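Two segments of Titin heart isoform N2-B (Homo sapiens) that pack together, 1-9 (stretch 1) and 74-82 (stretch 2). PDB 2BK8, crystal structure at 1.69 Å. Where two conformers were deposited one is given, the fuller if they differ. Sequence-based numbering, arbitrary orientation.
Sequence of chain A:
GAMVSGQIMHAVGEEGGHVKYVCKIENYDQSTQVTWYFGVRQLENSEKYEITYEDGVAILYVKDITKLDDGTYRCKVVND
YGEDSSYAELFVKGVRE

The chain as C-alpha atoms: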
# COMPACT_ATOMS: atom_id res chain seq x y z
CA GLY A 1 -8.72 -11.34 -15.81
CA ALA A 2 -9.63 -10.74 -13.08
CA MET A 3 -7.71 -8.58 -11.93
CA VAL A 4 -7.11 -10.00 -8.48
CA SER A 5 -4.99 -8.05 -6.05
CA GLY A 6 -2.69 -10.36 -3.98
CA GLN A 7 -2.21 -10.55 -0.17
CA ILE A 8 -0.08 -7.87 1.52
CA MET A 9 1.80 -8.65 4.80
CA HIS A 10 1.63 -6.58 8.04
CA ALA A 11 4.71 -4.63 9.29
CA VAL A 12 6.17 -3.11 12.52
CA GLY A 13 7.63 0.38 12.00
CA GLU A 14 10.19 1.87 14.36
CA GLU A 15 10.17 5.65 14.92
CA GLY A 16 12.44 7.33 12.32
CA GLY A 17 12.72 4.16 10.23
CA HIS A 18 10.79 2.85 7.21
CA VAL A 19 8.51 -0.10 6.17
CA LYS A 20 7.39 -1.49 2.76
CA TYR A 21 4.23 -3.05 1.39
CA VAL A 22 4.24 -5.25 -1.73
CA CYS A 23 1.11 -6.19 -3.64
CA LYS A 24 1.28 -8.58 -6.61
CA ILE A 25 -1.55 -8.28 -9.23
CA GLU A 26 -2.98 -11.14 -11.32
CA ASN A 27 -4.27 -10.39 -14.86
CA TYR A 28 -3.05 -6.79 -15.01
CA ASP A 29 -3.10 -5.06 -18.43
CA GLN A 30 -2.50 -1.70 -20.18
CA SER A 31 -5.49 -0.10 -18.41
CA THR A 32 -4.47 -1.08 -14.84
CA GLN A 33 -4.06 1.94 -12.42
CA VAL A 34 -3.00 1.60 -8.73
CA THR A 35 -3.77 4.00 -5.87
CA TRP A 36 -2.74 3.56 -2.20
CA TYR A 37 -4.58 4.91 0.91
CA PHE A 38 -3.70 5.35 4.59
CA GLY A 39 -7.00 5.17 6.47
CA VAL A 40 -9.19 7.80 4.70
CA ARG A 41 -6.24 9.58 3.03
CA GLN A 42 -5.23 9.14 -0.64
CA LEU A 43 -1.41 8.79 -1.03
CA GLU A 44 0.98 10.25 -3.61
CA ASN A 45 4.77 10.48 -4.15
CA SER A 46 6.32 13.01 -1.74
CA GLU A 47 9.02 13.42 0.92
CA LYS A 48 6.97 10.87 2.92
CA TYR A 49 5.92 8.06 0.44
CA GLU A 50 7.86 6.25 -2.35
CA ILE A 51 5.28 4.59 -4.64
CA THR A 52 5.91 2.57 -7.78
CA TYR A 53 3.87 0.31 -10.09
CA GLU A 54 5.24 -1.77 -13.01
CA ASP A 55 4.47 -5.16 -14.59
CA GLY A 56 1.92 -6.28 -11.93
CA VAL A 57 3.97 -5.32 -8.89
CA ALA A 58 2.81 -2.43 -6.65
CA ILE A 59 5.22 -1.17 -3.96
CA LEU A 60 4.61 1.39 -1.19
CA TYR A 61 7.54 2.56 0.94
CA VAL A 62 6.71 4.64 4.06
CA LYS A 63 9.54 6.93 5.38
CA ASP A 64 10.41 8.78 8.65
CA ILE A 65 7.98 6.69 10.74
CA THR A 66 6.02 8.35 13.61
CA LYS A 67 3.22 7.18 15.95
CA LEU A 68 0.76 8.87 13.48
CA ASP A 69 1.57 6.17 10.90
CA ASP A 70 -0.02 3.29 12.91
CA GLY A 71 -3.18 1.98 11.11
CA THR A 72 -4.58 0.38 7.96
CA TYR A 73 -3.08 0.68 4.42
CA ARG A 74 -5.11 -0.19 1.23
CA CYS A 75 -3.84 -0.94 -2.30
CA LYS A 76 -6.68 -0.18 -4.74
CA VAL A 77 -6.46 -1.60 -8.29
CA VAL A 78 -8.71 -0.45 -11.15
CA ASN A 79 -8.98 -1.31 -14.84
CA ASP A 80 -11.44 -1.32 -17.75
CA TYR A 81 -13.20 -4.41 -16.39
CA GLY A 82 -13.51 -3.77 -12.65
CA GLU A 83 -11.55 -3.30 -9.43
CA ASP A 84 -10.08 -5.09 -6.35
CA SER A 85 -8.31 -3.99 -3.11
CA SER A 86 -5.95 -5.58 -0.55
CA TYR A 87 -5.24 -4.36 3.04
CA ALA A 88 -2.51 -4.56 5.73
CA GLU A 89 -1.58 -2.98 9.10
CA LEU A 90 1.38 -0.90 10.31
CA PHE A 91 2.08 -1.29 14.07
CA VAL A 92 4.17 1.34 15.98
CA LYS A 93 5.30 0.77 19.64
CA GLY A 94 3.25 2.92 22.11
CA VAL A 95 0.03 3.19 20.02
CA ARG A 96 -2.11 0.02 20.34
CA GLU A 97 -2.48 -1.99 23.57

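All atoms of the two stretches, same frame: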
# COMPACT_ATOMS: atom_id res chain seq x y z
N GLY A 1 -9.05 -10.12 -16.60
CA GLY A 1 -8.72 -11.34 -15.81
C GLY A 1 -9.95 -12.01 -15.22
O GLY A 1 -10.49 -12.92 -15.84
N ALA A 2 -10.38 -11.61 -14.02
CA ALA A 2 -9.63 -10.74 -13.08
C ALA A 2 -9.58 -9.23 -13.47
O ALA A 2 -10.29 -8.84 -14.40
CB ALA A 2 -8.29 -11.36 -12.77
N MET A 3 -8.82 -8.33 -12.83
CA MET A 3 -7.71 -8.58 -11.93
C MET A 3 -8.09 -9.17 -10.56
O MET A 3 -9.27 -9.19 -10.17
CB MET A 3 -6.87 -7.30 -11.75
CG MET A 3 -6.92 -6.28 -12.91
SD MET A 3 -6.00 -4.82 -12.40
CE MET A 3 -7.04 -3.48 -12.83
N VAL A 4 -7.08 -9.72 -9.92
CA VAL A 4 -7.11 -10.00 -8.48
C VAL A 4 -5.89 -9.33 -7.88
O VAL A 4 -4.77 -9.48 -8.38
CB VAL A 4 -7.05 -11.50 -8.20
CG1 VAL A 4 -6.91 -11.81 -6.72
CG2 VAL A 4 -8.29 -12.19 -8.73
N SER A 5 -6.10 -8.57 -6.81
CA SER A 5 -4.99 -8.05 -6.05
C SER A 5 -4.55 -9.04 -4.96
O SER A 5 -5.38 -9.51 -4.17
CB SER A 5 -5.35 -6.67 -5.48
OG SER A 5 -6.42 -6.77 -4.56
N GLY A 6 -3.25 -9.36 -4.93
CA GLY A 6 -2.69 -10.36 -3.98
C GLY A 6 -2.63 -9.93 -2.50
O GLY A 6 -2.88 -8.77 -2.18
N GLN A 7 -2.31 -10.88 -1.61
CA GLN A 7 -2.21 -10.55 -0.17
C GLN A 7 -0.98 -9.68 0.10
O GLN A 7 0.07 -9.87 -0.51
CB GLN A 7 -2.11 -11.81 0.71
CG GLN A 7 -3.20 -12.85 0.48
CD GLN A 7 -2.79 -14.21 1.01
OE1 GLN A 7 -1.86 -14.83 0.50
NE2 GLN A 7 -3.50 -14.68 2.02
N ILE A 8 -1.13 -8.76 1.05
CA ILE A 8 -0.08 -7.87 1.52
C ILE A 8 0.16 -8.22 3.01
O ILE A 8 -0.80 -8.42 3.78
CB ILE A 8 -0.51 -6.40 1.39
CG1 ILE A 8 -0.84 -6.00 -0.06
CG2 ILE A 8 0.57 -5.44 1.95
CD1 ILE A 8 -1.53 -4.61 -0.16
N MET A 9 1.44 -8.32 3.40
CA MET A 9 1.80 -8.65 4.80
C MET A 9 1.86 -7.42 5.75
O MET A 9 2.19 -6.29 5.33
CB MET A 9 3.16 -9.35 4.85
CG MET A 9 3.33 -10.52 3.90
SD MET A 9 2.06 -11.79 4.09
CE MET A 9 2.46 -12.56 5.66
N ARG A 74 -4.34 0.48 2.31
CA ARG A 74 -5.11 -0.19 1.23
C ARG A 74 -4.41 0.03 -0.10
O ARG A 74 -3.98 1.14 -0.40
CB ARG A 74 -6.53 0.39 1.14
CG ARG A 74 -7.41 -0.07 -0.06
CD ARG A 74 -8.76 0.68 -0.02
NE ARG A 74 -9.74 0.24 -1.02
CZ ARG A 74 -11.03 0.60 -1.02
NH1 ARG A 74 -11.52 1.38 -0.06
NH2 ARG A 74 -11.85 0.15 -1.95
N CYS A 75 -4.28 -1.04 -0.88
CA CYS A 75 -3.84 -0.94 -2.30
C CYS A 75 -5.08 -1.16 -3.15
O CYS A 75 -5.68 -2.26 -3.13
CB CYS A 75 -2.80 -2.01 -2.63
SG CYS A 75 -2.20 -1.99 -4.36
N LYS A 76 -5.51 -0.11 -3.84
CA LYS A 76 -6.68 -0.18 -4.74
C LYS A 76 -6.30 -0.28 -6.23
O LYS A 76 -5.60 0.58 -6.78
CB LYS A 76 -7.67 1.01 -4.51
CG LYS A 76 -8.94 0.94 -5.37
CD LYS A 76 -9.84 2.14 -5.09
CE LYS A 76 -11.02 2.18 -6.04
NZ LYS A 76 -12.24 2.80 -5.43
N VAL A 77 -6.81 -1.32 -6.89
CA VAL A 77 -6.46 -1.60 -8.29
C VAL A 77 -7.68 -1.50 -9.18
O VAL A 77 -8.72 -2.08 -8.89
CB VAL A 77 -5.74 -2.96 -8.43
CG1 VAL A 77 -4.97 -2.96 -9.68
CG2 VAL A 77 -4.71 -3.13 -7.26
N VAL A 78 -7.58 -0.71 -10.25
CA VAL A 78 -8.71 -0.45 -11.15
C VAL A 78 -8.27 -0.60 -12.59
O VAL A 78 -7.22 -0.08 -12.98
CB VAL A 78 -9.29 0.99 -10.95
CG1 VAL A 78 -10.44 1.27 -11.90
CG2 VAL A 78 -9.74 1.20 -9.53
N ASN A 79 -9.06 -1.34 -13.37
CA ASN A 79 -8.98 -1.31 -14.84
C ASN A 79 -10.31 -1.17 -15.55
O ASN A 79 -11.31 -0.80 -14.93
CB ASN A 79 -8.14 -2.47 -15.42
CG ASN A 79 -8.79 -3.83 -15.28
OD1 ASN A 79 -9.84 -4.00 -14.65
ND2 ASN A 79 -8.15 -4.82 -15.88
N ASP A 80 -10.30 -1.47 -16.85
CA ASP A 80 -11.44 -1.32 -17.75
C ASP A 80 -12.54 -2.35 -17.52
O ASP A 80 -13.61 -2.29 -18.16
CB ASP A 80 -10.95 -1.43 -19.20
CG ASP A 80 -10.33 -0.14 -19.72
OD1 ASP A 80 -10.36 0.90 -19.03
OD2 ASP A 80 -9.83 -0.16 -20.87
N TYR A 81 -12.28 -3.30 -16.63
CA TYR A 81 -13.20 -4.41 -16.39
C TYR A 81 -13.79 -4.41 -14.98
O TYR A 81 -14.91 -4.88 -14.77
CB TYR A 81 -12.52 -5.75 -16.69
CG TYR A 81 -12.16 -5.92 -18.15
CD1 TYR A 81 -13.16 -6.02 -19.12
CD2 TYR A 81 -10.83 -5.98 -18.56
CE1 TYR A 81 -12.84 -6.17 -20.47
CE2 TYR A 81 -10.50 -6.13 -19.90
CZ TYR A 81 -11.50 -6.22 -20.85
OH TYR A 81 -11.19 -6.38 -22.18
N GLY A 82 -13.03 -3.89 -14.02
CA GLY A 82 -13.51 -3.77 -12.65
C GLY A 82 -12.42 -3.29 -11.71
O GLY A 82 -11.53 -2.54 -12.11

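The two stretches, at least 67 residues apart in sequence wherever they touch, run antiparallel, their end-to-end directions differing by 178°. They do not pair as neighbouring strands: the closest CA atoms, those of Ser5 and Val77, are 7.0 Å apart, and no hydrogen bond crosses between the segments. The contact is therefore one of side-chain packing, and it is modest, burying 352 Å² summed over both sides.

Apolar packing supplies most of it, and Met3 contributes the largest share, with 104 Å² covered by stretch 2. Its CA-to-CB bond points toward stretch 2, and the long, unbranched side chain spans the gap that the separated backbones leave. With chi2 at 175° the chain is extended through CG, while chi1 (-25°) and chi3 (-134°) lie between the usual wells. Met3 SD rests 3.5 Å from Val77 CG1, and the terminal methyl continues past it to the end of the strand, where Met3 CE lies 3.1 Å from Val78 C and 3.0 Å from Asn79 CB. Both distances are shorter than a relaxed carbon-carbon contact; a second conformer of Met3 was also deposited, so the position of this methyl should be read with caution.

Further along, smaller contacts follow the alternation of strand 74-78. Cys75 and Val77 point toward stretch 1, whereas Arg74, Lys76 and Val78 point away, which leaves the charged side chains of Arg74 and Lys76 out of the interface. Val77, buried and with chi1 at -158°, uses both methyls: CG1 meets Met3, and CG2 lies 4.0 Å from Ser5 CB. The branched side chain thus serves two residues of stretch 1 at once. Ile8 extends the apolar surface, its m,t rotamer carrying CD1 to 3.8 Å from Cys75 CB. Both residues are buried, and neither places a charge in this apolar contact.

Most polar side-chain atoms at the contact find partners within their own stretch or elsewhere in the structure; Asn79 ND2 does not. Ser5 points toward stretch 2 but offers it CB; its OG is hydrogen-bonded elsewhere in the structure, so a small polar residue can be buried here without leaving its hydroxyl unsatisfied. Asn79 organises the turn after the strand. In the p rotamer, its OD1 accepts hydrogen bonds from Tyr81 N (3.2 Å) and Gly82 N (3.3 Å), while Asn79 N donates to Gly82 O at 3.0 Å. The short amide side chain can thus reach the backbone of its own turn while its CB faces the Met3 methyl. Asn79 ND2, by contrast, is buried by the contact and has no partner anywhere in the model.

At the margin, the contact thins. The peptide bonds preceding Ala2 and Met3 are both cis, and the Ala2 side chain points away from stretch 2, so Ala2 touches it through its backbone: Ala2 O lies 4.4 Å from Tyr81 CB. Tyr81 remains exposed, with 21 Å² covered. Val4, directed away between Met3 and Ser5, takes no part.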